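Side-chain contacts in polysaccharide deacetylase (PDB 2J13), which probably removes acetyl groups from polysaccharide of the bacterial cell wall, likely peptidoglycan, as a zinc-binding family 4 carbohydrate esterase of Bacillus anthracis: residues 38-43 against 158-163; 45-50 against 239-244; 134-139 against 169-174; 95-100 against 140-145; 78-83 against 223-228. All coordinates share one frame; numbering follows the deposited sequence.

Contact 1: 38-43 against 158-163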
# COMPACT_ATOMS: atom_id res chain seq x y z
N THR A 38 13.58 -4.18 -10.81
CA THR A 38 12.85 -3.48 -11.88
C THR A 38 12.18 -4.44 -12.86
O THR A 38 10.97 -4.32 -13.10
CB THR A 38 13.79 -2.52 -12.66
OG1 THR A 38 14.44 -1.66 -11.73
CG2 THR A 38 13.02 -1.69 -13.68
N ASP A 39 12.93 -5.38 -13.44
CA ASP A 39 12.30 -6.27 -14.41
C ASP A 39 11.40 -7.33 -13.75
O ASP A 39 10.42 -7.74 -14.36
CB ASP A 39 13.28 -6.91 -15.39
CG ASP A 39 12.65 -7.16 -16.77
OD1 ASP A 39 11.48 -6.73 -17.01
OD2 ASP A 39 13.31 -7.78 -17.64
N LEU A 40 11.72 -7.78 -12.54
CA LEU A 40 10.79 -8.69 -11.82
C LEU A 40 9.43 -8.01 -11.68
O LEU A 40 8.38 -8.63 -11.94
CB LEU A 40 11.31 -9.13 -10.45
CG LEU A 40 12.29 -10.32 -10.36
CD1 LEU A 40 12.93 -10.43 -9.00
CD2 LEU A 40 11.58 -11.65 -10.71
N LEU A 41 9.43 -6.74 -11.27
CA LEU A 41 8.17 -6.01 -11.09
C LEU A 41 7.47 -5.75 -12.42
O LEU A 41 6.27 -5.95 -12.57
CB LEU A 41 8.41 -4.68 -10.36
CG LEU A 41 8.46 -4.68 -8.84
CD1 LEU A 41 9.56 -5.55 -8.28
CD2 LEU A 41 8.61 -3.23 -8.33
N GLN A 42 8.22 -5.26 -13.39
CA GLN A 42 7.70 -4.98 -14.71
C GLN A 42 6.93 -6.17 -15.35
O GLN A 42 5.82 -6.00 -15.85
CB GLN A 42 8.87 -4.55 -15.61
CG GLN A 42 8.52 -4.22 -17.04
CD GLN A 42 9.77 -4.00 -17.90
OE1 GLN A 42 10.89 -3.87 -17.38
NE2 GLN A 42 9.57 -3.96 -19.22
N LYS A 43 7.52 -7.37 -15.30
CA LYS A 43 6.91 -8.55 -15.94
C LYS A 43 5.79 -9.19 -15.10
O LYS A 43 5.04 -10.04 -15.61
CB LYS A 43 7.95 -9.63 -16.21
CG LYS A 43 9.27 -9.19 -16.87
CD LYS A 43 10.15 -10.43 -17.09
CE LYS A 43 11.60 -10.25 -16.66
NZ LYS A 43 11.81 -10.12 -15.18
N PHE A 158 9.24 -10.76 -1.27
CA PHE A 158 8.71 -11.34 -2.50
C PHE A 158 9.71 -12.29 -3.18
O PHE A 158 10.92 -12.23 -2.89
CB PHE A 158 8.30 -10.28 -3.50
CG PHE A 158 9.46 -9.48 -4.06
CD1 PHE A 158 10.02 -8.45 -3.31
CD2 PHE A 158 9.98 -9.78 -5.30
CE1 PHE A 158 11.10 -7.72 -3.79
CE2 PHE A 158 11.06 -9.06 -5.79
CZ PHE A 158 11.60 -8.03 -5.01
N SER A 159 9.16 -13.11 -4.06
CA SER A 159 9.93 -13.85 -5.08
C SER A 159 9.26 -13.69 -6.42
O SER A 159 8.18 -13.17 -6.53
CB SER A 159 10.01 -15.33 -4.69
OG SER A 159 8.69 -15.88 -4.66
N GLU A 160 9.90 -14.15 -7.48
CA GLU A 160 9.23 -14.24 -8.75
C GLU A 160 7.89 -14.98 -8.64
O GLU A 160 6.88 -14.56 -9.23
CB GLU A 160 10.13 -14.95 -9.79
CG GLU A 160 9.60 -14.75 -11.18
CD GLU A 160 10.32 -15.57 -12.25
OE1 GLU A 160 10.97 -16.60 -11.93
OE2 GLU A 160 10.18 -15.16 -13.43
N ARG A 161 7.89 -16.08 -7.91
CA ARG A 161 6.67 -16.88 -7.75
C ARG A 161 5.54 -16.08 -7.10
O ARG A 161 4.42 -16.07 -7.62
CB ARG A 161 6.94 -18.13 -6.94
CG ARG A 161 5.75 -19.09 -6.97
CD ARG A 161 5.79 -20.07 -5.88
NE ARG A 161 4.85 -21.14 -6.17
CZ ARG A 161 5.11 -22.12 -7.02
NH1 ARG A 161 6.29 -22.15 -7.65
NH2 ARG A 161 4.19 -23.04 -7.26
N THR A 162 5.84 -15.41 -6.00
CA THR A 162 4.78 -14.71 -5.24
C THR A 162 4.22 -13.52 -6.03
O THR A 162 3.02 -13.24 -5.98
CB THR A 162 5.22 -14.30 -3.82
OG1 THR A 162 6.23 -13.28 -3.88
CG2 THR A 162 5.73 -15.47 -3.00
N LEU A 163 5.09 -12.79 -6.73
CA LEU A 163 4.66 -11.73 -7.63
C LEU A 163 3.74 -12.27 -8.70
O LEU A 163 2.66 -11.74 -8.94
CB LEU A 163 5.89 -11.05 -8.27
CG LEU A 163 6.80 -10.30 -7.34
CD1 LEU A 163 8.07 -9.82 -8.09
CD2 LEU A 163 6.07 -9.10 -6.65
O HOH W 1 9.66 -12.58 -14.26
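A buried, largely apolar contact, well away from the chain's centre, joins Leu-40 of helix 35-43 to Phe-158, ending strand 157-158, and to Glu-160 and Leu-163 in the first turn of helix 160-168. Leu-40 supplies both branches. CD1 meets the rim of the Phe-158 ring, near the ring plane, at 4.0 Å from CE2. CD2 lies against the aliphatic part of Glu-160, 3.7 Å from its CG, the two side chains crossing at about a right angle. Nearer its backbone, Leu-40 CB approaches Leu-163 CD1 at 4.1 Å.

Glu-160 is extended throughout, its chi1 of -166° setting CG opposite the amide nitrogen; CB and CG lie on the leucine and the carboxylate passes beyond it. There OE1 accepts from the backbone N of Thr-14, while OE2 takes a hydrogen bond of 2.8 Å from a water that Lys-43 NZ also reaches, weakly. The helix start is fixed by a capping box: Ser-159 N donates to Thr-162 OG1 at 2.9 Å, and Thr-162 N returns a bond to Ser-159 OG. Phe-158 also meets Tyr-37 edge-to-face.

Cohesion between the two segments is thus van der Waals in kind; the opposite charges of Lys-43 and Glu-160 probably add only a modest, water-mediated attraction.

Contact 2: 45-50 against 239-244; sequences GGFYLG and DDLVKS
The C-terminal helix 238-243 rests here on the short strand 46-47, an edge strand of a small three-stranded parallel sheet, and on the chain that follows it; Leu-241 reaches both the strand and the glycine after it, Gly-50. Its CD2 methyl sits over one face of the Phe-47 ring, 4.0 Å from the centroid and within 14° of straight above the ring centre, a CH-pi contact displaced slightly toward the rim. CD1 touches the same ring at CE1, 3.8 Å away, and also packs on the backbone of Gly-50, reaching CA at 3.6 Å.

A chi1 of -171° swings CG of Leu-241 away from its own amide and carries both methyls out from the helix to the ring and the glycine. The two side chains run past one another in opposite directions. Gly-50 admits the leucine closely, since it has no CB to stand in the way of CD1. Phe-47 and Leu-241 both continue onto Ile-207 of strand 207-210, and Phe-47 also touches Val-174. Within 239-244, Ser-244 OG donates to Leu-241 O at 2.6 Å, in the carbonyl plane and on a lone pair.

No hydrogen bond links the two segments, so dispersion and the close fit of methyl, ring and glycine account for their attachment.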
# COMPACT_ATOMS: atom_id res chain seq x y z
N GLY A 45 3.39 -7.48 -12.84
CA GLY A 45 2.28 -6.67 -12.38
C GLY A 45 2.62 -5.82 -11.18
O GLY A 45 1.76 -5.54 -10.33
N GLY A 46 3.89 -5.41 -11.07
CA GLY A 46 4.34 -4.66 -9.88
C GLY A 46 4.75 -3.26 -10.25
O GLY A 46 5.08 -2.95 -11.43
N PHE A 47 4.67 -2.36 -9.28
CA PHE A 47 5.23 -1.02 -9.45
C PHE A 47 5.66 -0.46 -8.12
O PHE A 47 5.21 -0.93 -7.07
CB PHE A 47 4.27 -0.09 -10.22
CG PHE A 47 2.91 0.08 -9.62
CD1 PHE A 47 2.69 1.01 -8.62
CD2 PHE A 47 1.83 -0.65 -10.09
CE1 PHE A 47 1.42 1.17 -8.09
CE2 PHE A 47 0.57 -0.49 -9.55
CZ PHE A 47 0.35 0.42 -8.55
N TYR A 48 6.56 0.51 -8.16
CA TYR A 48 7.04 1.19 -6.97
C TYR A 48 7.10 2.71 -7.15
O TYR A 48 7.34 3.41 -6.18
CB TYR A 48 8.38 0.66 -6.49
CG TYR A 48 9.57 1.13 -7.30
CD1 TYR A 48 9.83 0.58 -8.54
CD2 TYR A 48 10.41 2.11 -6.82
CE1 TYR A 48 10.95 0.98 -9.31
CE2 TYR A 48 11.52 2.53 -7.58
CZ TYR A 48 11.77 1.97 -8.80
OH TYR A 48 12.88 2.39 -9.54
N LEU A 49 6.82 3.17 -8.37
CA LEU A 49 6.84 4.59 -8.74
C LEU A 49 5.74 4.84 -9.75
O LEU A 49 5.33 3.91 -10.49
CB LEU A 49 8.14 4.94 -9.46
CG LEU A 49 9.43 5.27 -8.76
CD1 LEU A 49 10.48 5.38 -9.87
CD2 LEU A 49 9.31 6.54 -7.94
N GLY A 50 5.27 6.07 -9.80
CA GLY A 50 4.38 6.52 -10.86
C GLY A 50 5.20 7.20 -11.96
O GLY A 50 6.40 7.02 -12.04
N ASP A 239 -5.36 4.53 -8.13
CA ASP A 239 -6.19 4.52 -9.36
C ASP A 239 -5.66 5.55 -10.39
O ASP A 239 -5.60 5.29 -11.61
CB ASP A 239 -7.66 4.81 -9.01
CG ASP A 239 -8.36 3.67 -8.23
OD1 ASP A 239 -7.82 2.56 -8.03
OD2 ASP A 239 -9.51 3.91 -7.79
N ASP A 240 -5.29 6.74 -9.91
CA ASP A 240 -4.73 7.79 -10.79
C ASP A 240 -3.40 7.33 -11.39
O ASP A 240 -3.11 7.57 -12.58
CB ASP A 240 -4.49 9.09 -10.01
CG ASP A 240 -5.75 9.72 -9.48
OD1 ASP A 240 -6.77 9.71 -10.22
OD2 ASP A 240 -5.75 10.29 -8.34
N LEU A 241 -2.60 6.63 -10.58
CA LEU A 241 -1.31 6.14 -11.01
C LEU A 241 -1.51 5.24 -12.23
O LEU A 241 -0.85 5.42 -13.25
CB LEU A 241 -0.61 5.34 -9.90
CG LEU A 241 0.84 4.98 -10.24
CD1 LEU A 241 1.74 4.89 -8.99
CD2 LEU A 241 0.90 3.67 -11.05
N VAL A 242 -2.39 4.26 -12.08
CA VAL A 242 -2.65 3.32 -13.17
C VAL A 242 -3.07 4.07 -14.45
O VAL A 242 -2.57 3.78 -15.54
CB VAL A 242 -3.69 2.26 -12.74
CG1 VAL A 242 -4.12 1.40 -13.94
CG2 VAL A 242 -3.10 1.37 -11.67
N LYS A 243 -3.98 5.03 -14.31
CA LYS A 243 -4.40 5.87 -15.45
C LYS A 243 -3.27 6.74 -16.00
O LYS A 243 -3.19 6.92 -17.22
CB LYS A 243 -5.57 6.76 -15.07
CG LYS A 243 -6.85 6.00 -14.75
CD LYS A 243 -7.88 6.90 -14.07
CE LYS A 243 -8.98 6.10 -13.38
NZ LYS A 243 -9.89 6.97 -12.56
N SER A 244 -2.42 7.29 -15.13
CA SER A 244 -1.19 8.02 -15.55
C SER A 244 -0.36 7.17 -16.50
O SER A 244 0.57 7.68 -17.15
CB SER A 244 -0.30 8.39 -14.35
OG SER A 244 0.70 7.38 -14.10

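Contact 3: 134-139 against 169-174; sequences SVTEEI and MGYYNV
Thr-136 and Tyr-171 make this contact alone, through a single hydrogen bond between hydroxyls whose direction the heavy atoms leave open. Thr-136 OG1 lies 2.6 Å from Tyr-171 OH, a short distance for such a pair. The side chains come from opposite directions: the threonine projects from helix 125-143, and the tyrosine reaches across from the turn before strand 172-174, bridging backbones in which Thr-136 CA and Tyr-171 CA are 10.3 Å apart. OG1 stands at the edge of the ring, near its plane, 3.4 Å from CE1, so the bond is made at the rim of the ring.

In Thr-136, OG1 is anti to the carbonyl carbon (chi1 -68°), a placement that turns it to the tyrosine and also brings it within weak hydrogen-bonding range of Leu-132 O, one turn back in its own helix. Asn-112 ND2 is a further weak partner of this oxygen. Thr-136 OG1 therefore has two weak partners besides the strong one, Tyr-171 OH. Tyr-171 packs in addition on Leu-132 and on Thr-166 of helix 160-168.

Just before the tyrosine, Gly-170 has positive phi (102°) and closes helix 160-168 in a Schellman motif, from which the chain turns into the strand. The arrangement is a buried side-chain hydrogen bond from helix 125-143 to the loop joining helix 160-168 to strand 172-174, an alpha-to-beta connection of the parallel alpha/beta fold.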
# COMPACT_ATOMS: atom_id res chain seq x y z
N SER A 134 -9.12 -13.94 1.58
CA SER A 134 -9.83 -13.66 2.82
C SER A 134 -9.92 -12.16 3.12
O SER A 134 -10.98 -11.66 3.51
CB SER A 134 -9.25 -14.42 4.00
OG SER A 134 -7.92 -14.11 4.23
N VAL A 135 -8.83 -11.43 2.94
CA VAL A 135 -8.84 -9.98 3.11
C VAL A 135 -9.70 -9.29 2.08
O VAL A 135 -10.46 -8.37 2.42
CB VAL A 135 -7.38 -9.37 3.10
CG1 VAL A 135 -7.39 -7.83 3.10
CG2 VAL A 135 -6.61 -9.83 4.30
N THR A 136 -9.60 -9.69 0.82
CA THR A 136 -10.38 -9.06 -0.25
C THR A 136 -11.87 -9.19 0.03
O THR A 136 -12.60 -8.21 0.01
CB THR A 136 -10.03 -9.62 -1.62
OG1 THR A 136 -8.69 -9.21 -1.95
CG2 THR A 136 -10.99 -9.10 -2.69
N GLU A 137 -12.27 -10.40 0.35
CA GLU A 137 -13.70 -10.64 0.66
C GLU A 137 -14.13 -9.87 1.90
O GLU A 137 -15.26 -9.31 1.95
CB GLU A 137 -13.93 -12.14 0.82
CG GLU A 137 -13.70 -12.92 -0.47
CD GLU A 137 -13.96 -14.41 -0.35
OE1 GLU A 137 -14.14 -14.94 0.77
OE2 GLU A 137 -13.96 -15.06 -1.42
N GLU A 138 -13.30 -9.82 2.93
CA GLU A 138 -13.63 -9.07 4.15
C GLU A 138 -13.72 -7.56 3.89
O GLU A 138 -14.67 -6.90 4.37
CB GLU A 138 -12.62 -9.37 5.25
CG GLU A 138 -13.05 -9.10 6.64
CD GLU A 138 -14.09 -10.13 7.18
OE1 GLU A 138 -14.07 -11.33 6.80
OE2 GLU A 138 -14.92 -9.72 8.01
N ILE A 139 -12.79 -7.00 3.13
CA ILE A 139 -12.88 -5.58 2.77
C ILE A 139 -14.22 -5.27 2.06
O ILE A 139 -14.96 -4.34 2.45
CB ILE A 139 -11.70 -5.13 1.85
CG1 ILE A 139 -10.40 -5.10 2.64
CG2 ILE A 139 -12.02 -3.76 1.22
CD1 ILE A 139 -9.15 -5.06 1.68
N MET A 169 -3.95 -13.78 -9.61
CA MET A 169 -5.19 -13.62 -8.83
C MET A 169 -5.90 -12.28 -9.08
O MET A 169 -6.98 -12.07 -8.56
CB MET A 169 -4.93 -13.82 -7.35
CG MET A 169 -4.39 -15.21 -6.99
SD MET A 169 -4.14 -15.40 -5.25
CE MET A 169 -5.81 -15.21 -4.61
N GLY A 170 -5.29 -11.40 -9.86
CA GLY A 170 -5.91 -10.18 -10.31
C GLY A 170 -5.47 -8.94 -9.56
O GLY A 170 -6.15 -7.90 -9.64
N TYR A 171 -4.35 -9.03 -8.86
CA TYR A 171 -3.82 -7.89 -8.08
C TYR A 171 -2.55 -7.29 -8.66
O TYR A 171 -1.73 -8.01 -9.22
CB TYR A 171 -3.49 -8.35 -6.67
CG TYR A 171 -4.66 -8.98 -5.95
CD1 TYR A 171 -5.66 -8.19 -5.40
CD2 TYR A 171 -4.70 -10.36 -5.76
CE1 TYR A 171 -6.74 -8.77 -4.72
CE2 TYR A 171 -5.76 -10.95 -5.07
CZ TYR A 171 -6.77 -10.15 -4.55
OH TYR A 171 -7.83 -10.74 -3.89
N TYR A 172 -2.41 -5.98 -8.49
CA TYR A 172 -1.09 -5.33 -8.59
C TYR A 172 -0.28 -5.56 -7.32
O TYR A 172 -0.78 -5.50 -6.18
CB TYR A 172 -1.20 -3.83 -8.78
CG TYR A 172 -1.90 -3.38 -10.04
CD1 TYR A 172 -1.21 -3.27 -11.23
CD2 TYR A 172 -3.24 -3.03 -10.02
CE1 TYR A 172 -1.85 -2.81 -12.38
CE2 TYR A 172 -3.89 -2.58 -11.16
CZ TYR A 172 -3.20 -2.48 -12.33
OH TYR A 172 -3.86 -2.03 -13.45
N ASN A 173 1.02 -5.71 -7.51
CA ASN A 173 1.98 -5.78 -6.44
C ASN A 173 2.53 -4.35 -6.26
O ASN A 173 3.28 -3.86 -7.11
CB ASN A 173 3.13 -6.67 -6.87
CG ASN A 173 2.75 -8.16 -6.98
OD1 ASN A 173 2.59 -8.83 -5.95
ND2 ASN A 173 2.62 -8.68 -8.22
N VAL A 174 2.21 -3.73 -5.13
CA VAL A 174 2.50 -2.31 -4.92
C VAL A 174 3.55 -2.17 -3.84
O VAL A 174 3.30 -2.46 -2.66
CB VAL A 174 1.25 -1.53 -4.53
CG1 VAL A 174 1.61 -0.05 -4.42
CG2 VAL A 174 0.12 -1.74 -5.53

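Contact 4: 95-100 against 140-145; sequences TQKDLL and KKVTGQ
Lys-97, near the start of helix 97-105, crosses Val-142 of the last turn of helix 125-143 obliquely, while Leu-100 one turn further on fills in beneath against Val-142 and Thr-143. Followed outward, the lysine leaves CB without a close partner and makes its first contact at CG, 3.4 Å from Val-142 CG1, tighter than usual carbon packing. This residue was modelled in two conformers, so the tightness belongs to the one described and carries little weight. CD stays beside the same methyl at 3.6 Å. CE swings clear of the valine, and the bends at chi3 (-78°) and chi4 bring NZ back to 3.8 Å from the other methyl, Val-142 CG2. The lysine thus touches both branches of Val-142, with its ammonium end by a methyl group.

Leu-100, also modelled in two conformers, approaches at about a right angle. Its CD2 packs on Val-142 CG1 at 3.7 Å, and its CG on Thr-143 CG2, likewise 3.7 Å away. Thr-143 divides its duties: the methyl is anti to the carbonyl carbon and serves the leucine, whereas OG1 turns back to its own chain, bonding to Ile-139 O and accepting from Gln-145 N at 3.1 Å. That second bond forms an ST turn, and Gly-144, with positive phi, lets the chain leave the helix. Beneath, Leu-100 and Thr-143 both reach Ile-110. Two helices thus pack side by side over strand 109-112, as in the distorted (beta/alpha) barrel of the NodB-homology, family 4 esterases.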
# COMPACT_ATOMS: atom_id res chain seq x y z
N THR A 95 -10.34 -5.97 14.26
CA THR A 95 -10.19 -5.20 15.50
C THR A 95 -10.44 -3.70 15.35
O THR A 95 -10.55 -2.99 16.37
CB THR A 95 -8.82 -5.43 16.16
OG1 THR A 95 -7.74 -4.96 15.31
CG2 THR A 95 -8.63 -6.92 16.50
N GLN A 96 -10.53 -3.20 14.12
CA GLN A 96 -10.68 -1.76 13.89
C GLN A 96 -11.73 -1.45 12.81
O GLN A 96 -11.50 -0.62 11.92
CB GLN A 96 -9.32 -1.12 13.54
CG GLN A 96 -8.21 -1.40 14.54
CD GLN A 96 -8.41 -0.72 15.90
OE1 GLN A 96 -9.17 0.24 16.03
NE2 GLN A 96 -7.67 -1.20 16.92
N LYS A 97 -12.92 -2.06 12.92
CA LYS A 97 -13.93 -1.88 11.90
C LYS A 97 -14.31 -0.41 11.70
O LYS A 97 -14.56 0.01 10.59
CB LYS A 97 -15.19 -2.72 12.15
CG LYS A 97 -15.76 -3.32 10.85
CD LYS A 97 -17.25 -3.66 10.92
CE LYS A 97 -17.50 -4.96 11.66
NZ LYS A 97 -16.88 -6.15 11.03
N ASP A 98 -14.35 0.37 12.77
CA ASP A 98 -14.76 1.76 12.63
C ASP A 98 -13.78 2.61 11.82
O ASP A 98 -14.20 3.40 10.98
CB ASP A 98 -15.01 2.36 14.03
CG ASP A 98 -16.27 1.80 14.67
OD1 ASP A 98 -17.15 1.27 13.94
OD2 ASP A 98 -16.36 1.90 15.91
N LEU A 99 -12.48 2.40 12.03
CA LEU A 99 -11.45 3.08 11.23
C LEU A 99 -11.52 2.64 9.77
O LEU A 99 -11.40 3.46 8.86
CB LEU A 99 -10.05 2.87 11.83
CG LEU A 99 -9.77 3.71 13.07
CD1 LEU A 99 -8.49 3.22 13.76
CD2 LEU A 99 -9.69 5.20 12.75
N LEU A 100 -11.76 1.34 9.53
CA LEU A 100 -11.93 0.84 8.19
C LEU A 100 -13.07 1.55 7.44
O LEU A 100 -12.93 1.94 6.30
CB LEU A 100 -12.14 -0.66 8.28
CG LEU A 100 -11.91 -1.55 7.08
CD1 LEU A 100 -10.44 -1.61 6.68
CD2 LEU A 100 -12.42 -2.92 7.45
N LYS A 140 -14.54 -6.07 1.05
CA LYS A 140 -15.79 -5.91 0.28
C LYS A 140 -17.04 -6.07 1.13
O LYS A 140 -17.96 -5.21 1.05
CB LYS A 140 -15.81 -6.89 -0.87
CG LYS A 140 -14.86 -6.53 -2.00
CD LYS A 140 -14.79 -7.65 -3.01
CE LYS A 140 -13.89 -7.28 -4.16
NZ LYS A 140 -13.96 -8.28 -5.23
N LYS A 141 -17.06 -7.08 1.99
CA LYS A 141 -18.28 -7.33 2.83
C LYS A 141 -18.43 -6.26 3.92
O LYS A 141 -19.54 -5.78 4.17
CB LYS A 141 -18.20 -8.67 3.51
CG LYS A 141 -18.31 -9.86 2.60
CD LYS A 141 -19.69 -9.99 1.95
CE LYS A 141 -19.91 -11.34 1.29
NZ LYS A 141 -21.14 -11.36 0.41
N VAL A 142 -17.32 -5.89 4.57
CA VAL A 142 -17.35 -4.96 5.70
C VAL A 142 -17.60 -3.53 5.23
O VAL A 142 -18.42 -2.78 5.84
CB VAL A 142 -16.10 -5.06 6.58
CG1 VAL A 142 -16.03 -3.92 7.56
CG2 VAL A 142 -16.05 -6.40 7.31
N THR A 143 -16.94 -3.11 4.16
CA THR A 143 -16.98 -1.68 3.80
C THR A 143 -17.78 -1.33 2.57
O THR A 143 -18.16 -0.17 2.39
CB THR A 143 -15.56 -1.14 3.53
OG1 THR A 143 -15.09 -1.66 2.29
CG2 THR A 143 -14.64 -1.48 4.62
N GLY A 144 -18.06 -2.32 1.73
CA GLY A 144 -18.65 -2.10 0.44
C GLY A 144 -17.80 -1.55 -0.67
O GLY A 144 -18.30 -1.30 -1.74
N GLN A 145 -16.48 -1.43 -0.45
CA GLN A 145 -15.58 -1.12 -1.54
C GLN A 145 -15.78 -2.15 -2.64
O GLN A 145 -15.78 -3.38 -2.39
CB GLN A 145 -14.13 -1.13 -1.04
CG GLN A 145 -13.13 -0.72 -2.08
CD GLN A 145 -11.75 -0.55 -1.48
OE1 GLN A 145 -11.52 0.39 -0.71
NE2 GLN A 145 -10.82 -1.42 -1.86

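Contact 5: 78-83 against 223-228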
# COMPACT_ATOMS: atom_id res chain seq x y z
N LYS A 78 -8.47 14.39 5.57
CA LYS A 78 -9.76 14.97 5.29
C LYS A 78 -9.66 16.50 5.20
O LYS A 78 -10.21 17.08 4.29
CB LYS A 78 -10.73 14.56 6.40
CG LYS A 78 -12.18 15.04 6.25
CD LYS A 78 -12.93 14.67 7.51
CE LYS A 78 -14.22 13.93 7.25
NZ LYS A 78 -14.60 13.00 8.40
N GLU A 79 -8.92 17.10 6.12
CA GLU A 79 -8.71 18.55 6.17
C GLU A 79 -8.00 19.04 4.92
O GLU A 79 -8.35 20.08 4.35
CB GLU A 79 -7.88 18.93 7.39
CG GLU A 79 -8.65 18.87 8.70
CD GLU A 79 -7.92 19.54 9.86
OE1 GLU A 79 -6.91 20.26 9.64
OE2 GLU A 79 -8.35 19.33 11.02
N LYS A 80 -6.98 18.29 4.52
CA LYS A 80 -6.12 18.66 3.43
C LYS A 80 -6.60 18.15 2.08
O LYS A 80 -5.98 18.45 1.07
CB LYS A 80 -4.70 18.13 3.68
CG LYS A 80 -4.06 18.61 4.95
CD LYS A 80 -3.80 20.08 4.93
CE LYS A 80 -3.06 20.49 6.18
NZ LYS A 80 -2.72 21.93 6.12
N LYS A 81 -7.66 17.34 2.07
CA LYS A 81 -8.16 16.68 0.87
C LYS A 81 -7.08 15.93 0.11
O LYS A 81 -6.82 16.15 -1.07
CB LYS A 81 -8.91 17.68 -0.01
CG LYS A 81 -10.10 18.26 0.71
CD LYS A 81 -11.12 17.17 1.02
CE LYS A 81 -12.27 17.64 1.90
NZ LYS A 81 -12.76 16.49 2.73
N VAL A 82 -6.43 15.02 0.82
CA VAL A 82 -5.36 14.21 0.26
C VAL A 82 -5.83 12.75 0.31
O VAL A 82 -6.20 12.28 1.40
CB VAL A 82 -4.06 14.38 1.12
CG1 VAL A 82 -3.05 13.32 0.79
CG2 VAL A 82 -3.47 15.77 0.89
N PRO A 83 -5.82 12.06 -0.84
CA PRO A 83 -6.16 10.65 -0.89
C PRO A 83 -4.98 9.75 -0.50
O PRO A 83 -3.84 10.09 -0.74
CB PRO A 83 -6.48 10.44 -2.37
CG PRO A 83 -5.60 11.37 -3.09
CD PRO A 83 -5.49 12.58 -2.17
N LYS A 223 2.39 18.96 7.87
CA LYS A 223 3.50 19.80 7.40
C LYS A 223 4.09 19.35 6.08
O LYS A 223 4.43 20.19 5.22
CB LYS A 223 4.61 19.82 8.46
CG LYS A 223 4.24 20.47 9.79
CD LYS A 223 5.34 20.25 10.81
CE LYS A 223 6.70 20.66 10.24
NZ LYS A 223 7.75 20.89 11.28
N ILE A 224 4.22 18.03 5.90
CA ILE A 224 4.74 17.44 4.69
C ILE A 224 3.80 17.72 3.51
O ILE A 224 4.25 18.11 2.43
CB ILE A 224 4.94 15.91 4.87
CG1 ILE A 224 6.08 15.64 5.84
CG2 ILE A 224 5.18 15.25 3.54
CD1 ILE A 224 6.24 14.15 6.25
N ILE A 225 2.51 17.57 3.73
CA ILE A 225 1.51 17.84 2.68
C ILE A 225 1.59 19.31 2.24
O ILE A 225 1.67 19.63 1.05
CB ILE A 225 0.12 17.52 3.19
CG1 ILE A 225 -0.09 15.99 3.22
CG2 ILE A 225 -0.99 18.12 2.32
CD1 ILE A 225 -1.34 15.57 3.98
N ASP A 226 1.59 20.19 3.23
CA ASP A 226 1.68 21.63 2.93
C ASP A 226 2.96 21.96 2.16
O ASP A 226 2.94 22.66 1.12
CB ASP A 226 1.59 22.44 4.22
CG ASP A 226 0.20 22.43 4.87
OD1 ASP A 226 -0.80 22.01 4.22
OD2 ASP A 226 0.10 22.87 6.05
N ASP A 227 4.09 21.47 2.66
CA ASP A 227 5.40 21.75 2.08
C ASP A 227 5.55 21.22 0.64
O ASP A 227 6.10 21.87 -0.25
CB ASP A 227 6.46 21.12 3.01
CG ASP A 227 7.88 21.44 2.62
OD1 ASP A 227 8.42 22.42 3.16
OD2 ASP A 227 8.46 20.71 1.80
N LEU A 228 5.07 20.00 0.40
CA LEU A 228 5.15 19.43 -0.90
C LEU A 228 4.23 20.15 -1.88
O LEU A 228 4.61 20.37 -3.02
CB LEU A 228 4.89 17.92 -0.86
CG LEU A 228 6.04 17.15 -0.21
CD1 LEU A 228 5.68 15.67 0.02
CD2 LEU A 228 7.29 17.23 -1.08
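Lys-80 crosses Asp-226 at about a right angle and ends in a salt bridge, while beside it Val-82 and Ile-225 meet tip to tip. The lysine bends at chi2 (-66°) and runs extended from there, a course that takes NZ to the carboxylate. NZ donates to Asp-226 OD1 at 2.7 Å, using the syn lone pair of that oxygen, and more weakly to OD2 at 3.0 Å, so both oxygens share the ammonium group. Behind the charge, the methylenes of Lys-80 pass obliquely over Ile-225, with CB 4.0 Å from CG2.

Val-82 packs on the same isoleucine, on the buried side of the ion pair. Its CG2 methyl is pressed between two ends of the isoleucine, 3.7 Å from Ile-225 CG2 and 3.8 Å from Ile-225 CD1. Apolar packing thus lies inward and the ion pair toward the partly exposed side, where solvent would be expected to temper its strength.

Between the two contributors the chain turns at Lys-81, whose positive phi makes it the C-prime residue of a Schellman motif ending helix 70-80. Lys-80 O also accepts a hydrogen bond from Arg-229 NH1 of helix 217-230. The contact therefore ties the C-terminal end of helix 70-80 to the neighbouring helix 217-230, against the sheet: Val-82 and Ile-225 both rest on Phe-235 of strand 234-236, and Val-82 also touches Leu-59 of strand 56-63.

In the fold
Contacts 1, 2 and 3 adjoin one another around the small three-stranded sheet: contact 1 supplies the helices that precede strands 46-47 and 172-174, which belong to contacts 2 and 3 and exchange backbone bonds at Asn-173. Contact 3 also shares helix 125-143 with contact 4. Contact 5 touches none of the others, though its nearest atoms come within about 5 Å of contact 2, and it lies across the chain's centre from contacts 1 and 3. Burial is most complete in contacts 1 and 3, one apolar and the other a hydroxyl pair; contacts 2, 4 and 5 are partly buried. Among the five, a direct salt bridge between segments occurs only in contact 5.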